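Local structure of Tv2483 (Treponema vincentii, 6DET) at residues N122-V127 / S215-T220. The protein binds L-arginine with high selectivity, probably as the solute-binding lipoprotein of an ABC transporter that takes up this amino acid. Residues are numbered along the deposited sequence; the frame is centred on the assembly and turned at random.
Sequences NAKIVV and STEYYT
In this family 3 solute-binding fold, two lobes close over the ligand; residues 122-127 and 215-220 belong to neighbouring antiparallel strands, consistent with the two-strand hinge between the lobes, with Asn122 opposite Glu217. Their backbones are joined by Asn122 N to Glu217 O (2.9 Å, 168° at the hydrogen) and by the more bent Glu217 N to Asn122 O (2.8 Å). The segments diverge, their N-to-C directions 137° apart, and Lys124 N reaches Ser215 O only weakly, its better acceptor being the side-chain oxygen Ser215 OG at 3.1 Å. On one face of the sheet, the side chains of Asn122, Lys124 and Ser215 gather around the Glu217 carboxylate. The chain of Glu217, extended beyond CG, runs beside Asn122, whereas Lys124 crosses it at about a right angle and bends at its last torsion (chi4 35°), bringing Lys124 NZ 2.6 Å from Glu217 OE1, on its syn lone pair, in a salt bridge; the bond from NZ to Glu217 OE2 is weak. Ser215 OG donates to the same OE1 from above the carboxylate plane, so this hydroxyl links the backbone N-H of Lys124 to the carboxylate. The other oxygen, Glu217 OE2, takes a hydrogen bond from Asn122 ND2, again from above its plane, and is hydrogen-bonded to Ser104. Asp193, on the adjoining strand 189-193, is a second anionic partner of Lys124 and is hydrogen-bonded to the hydroxyl of Tyr219, whose side chain touches the bound arginine. Asn122 packs against Tyr219, consistent with a second-shell role: with CG anti to the backbone N, the planes of its amide and the Tyr219 ring are 23° apart, and Asn122 CB makes a CH-pi contact over one ring face, 3.9 Å from the Tyr219 centroid.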
loop_
_atom_site.group_PDB
_atom_site.type_symbol
_atom_site.label_atom_id
_atom_site.label_comp_id
_atom_site.label_asym_id
_atom_site.label_seq_id
_atom_site.Cartn_x
_atom_site.Cartn_y
_atom_site.Cartn_z
ATOM N N ASN A 122 -3.638 -3.768 7.527
ATOM C CA ASN A 122 -4.515 -2.848 6.827
ATOM C C ASN A 122 -5.881 -3.493 6.688
ATOM O O ASN A 122 -6.057 -4.701 6.893
ATOM C CB ASN A 122 -3.948 -2.483 5.457
ATOM C CG ASN A 122 -4.865 -1.568 4.691
ATOM O OD1 ASN A 122 -5.139 -0.437 5.133
ATOM N ND2 ASN A 122 -5.357 -2.048 3.544
ATOM N N ALA A 123 -6.861 -2.657 6.370
ATOM C CA ALA A 123 -8.186 -3.118 6.038
ATOM C C ALA A 123 -8.689 -2.233 4.910
ATOM O O ALA A 123 -8.387 -1.042 4.885
ATOM C CB ALA A 123 -9.132 -3.014 7.220
ATOM N N LYS A 124 -9.416 -2.829 3.975
ATOM C CA LYS A 124 -10.146 -2.061 2.980
ATOM C C LYS A 124 -11.481 -1.667 3.593
ATOM O O LYS A 124 -12.179 -2.501 4.161
ATOM C CB LYS A 124 -10.353 -2.882 1.726
ATOM C CG LYS A 124 -9.074 -2.849 0.841
ATOM C CD LYS A 124 -9.179 -3.710 -0.382
ATOM C CE LYS A 124 -7.920 -3.610 -1.242
ATOM N NZ LYS A 124 -6.663 -3.455 -0.451
ATOM N N ILE A 125 -11.837 -0.394 3.437
ATOM C CA ILE A 125 -13.051 0.177 3.985
ATOM C C ILE A 125 -13.797 0.886 2.859
ATOM O O ILE A 125 -13.215 1.275 1.844
ATOM C CB ILE A 125 -12.734 1.142 5.138
ATOM C CG1 ILE A 125 -11.802 2.256 4.661
ATOM C CG2 ILE A 125 -12.068 0.380 6.277
ATOM C CD1 ILE A 125 -11.558 3.345 5.654
ATOM N N VAL A 126 -15.102 1.059 3.061
ATOM C CA VAL A 126 -15.975 1.700 2.082
ATOM C C VAL A 126 -16.385 3.058 2.624
ATOM O O VAL A 126 -16.871 3.164 3.762
ATOM C CB VAL A 126 -17.201 0.839 1.764
ATOM C CG1 VAL A 126 -18.114 1.587 0.789
ATOM C CG2 VAL A 126 -16.754 -0.480 1.162
ATOM N N VAL A 127 -16.204 4.088 1.800
ATOM C CA VAL A 127 -16.459 5.470 2.185
ATOM C C VAL A 127 -17.583 6.006 1.313
ATOM O O VAL A 127 -17.617 5.752 0.102
ATOM C CB VAL A 127 -15.190 6.343 2.065
ATOM C CG1 VAL A 127 -15.487 7.811 2.383
ATOM C CG2 VAL A 127 -14.076 5.809 3.005
ATOM N N SER A 215 -12.182 -6.183 3.998
ATOM C CA SER A 215 -11.020 -7.042 3.979
ATOM C C SER A 215 -10.186 -6.758 5.214
ATOM O O SER A 215 -10.216 -5.660 5.768
ATOM C CB SER A 215 -10.170 -6.810 2.735
ATOM O OG SER A 215 -9.306 -5.725 2.989
ATOM N N THR A 216 -9.403 -7.752 5.612
ATOM C CA THR A 216 -8.349 -7.546 6.586
ATOM C C THR A 216 -7.075 -8.102 5.972
ATOM O O THR A 216 -7.096 -9.188 5.381
ATOM C CB THR A 216 -8.681 -8.205 7.936
ATOM O OG1 THR A 216 -7.541 -8.138 8.785
ATOM C CG2 THR A 216 -9.073 -9.632 7.753
ATOM N N GLU A 217 -5.997 -7.326 6.052
ATOM C CA GLU A 217 -4.845 -7.523 5.177
ATOM C C GLU A 217 -3.567 -7.229 5.935
ATOM O O GLU A 217 -3.574 -6.635 7.022
ATOM C CB GLU A 217 -4.844 -6.571 3.945
ATOM C CG GLU A 217 -6.086 -6.482 3.168
ATOM C CD GLU A 217 -6.056 -5.411 2.059
ATOM O OE1 GLU A 217 -7.030 -5.405 1.277
ATOM O OE2 GLU A 217 -5.162 -4.530 2.001
ATOM N N TYR A 218 -2.461 -7.574 5.281
ATOM C CA TYR A 218 -1.129 -7.136 5.636
ATOM C C TYR A 218 -0.496 -6.422 4.457
ATOM O O TYR A 218 -0.758 -6.771 3.300
ATOM C CB TYR A 218 -0.220 -8.296 6.003
ATOM C CG TYR A 218 -0.855 -9.191 7.031
ATOM C CD1 TYR A 218 -0.867 -8.831 8.370
ATOM C CD2 TYR A 218 -1.454 -10.388 6.659
ATOM C CE1 TYR A 218 -1.462 -9.646 9.311
ATOM C CE2 TYR A 218 -2.044 -11.209 7.596
ATOM C CZ TYR A 218 -2.048 -10.835 8.921
ATOM O OH TYR A 218 -2.640 -11.655 9.858
ATOM N N TYR A 219 0.304 -5.416 4.771
ATOM C CA TYR A 219 1.150 -4.735 3.807
ATOM C C TYR A 219 2.523 -5.398 3.831
ATOM O O TYR A 219 2.983 -5.855 4.881
ATOM C CB TYR A 219 1.333 -3.264 4.165
ATOM C CG TYR A 219 0.191 -2.304 3.795
ATOM C CD1 TYR A 219 -0.828 -2.680 2.946
ATOM C CD2 TYR A 219 0.237 -1.010 4.255
ATOM C CE1 TYR A 219 -1.833 -1.726 2.559
ATOM C CE2 TYR A 219 -0.733 -0.069 3.908
ATOM C CZ TYR A 219 -1.754 -0.442 3.064
ATOM O OH TYR A 219 -2.672 0.520 2.680
ATOM N N THR A 220 3.182 -5.382 2.683
ATOM C CA THR A 220 4.522 -5.936 2.521
ATOM C C THR A 220 5.295 -5.053 1.551
ATOM O O THR A 220 4.792 -4.021 1.063
ATOM C CB THR A 220 4.437 -7.395 2.034
ATOM O OG1 THR A 220 5.742 -7.995 1.971
ATOM C CG2 THR A 220 3.803 -7.478 0.670
#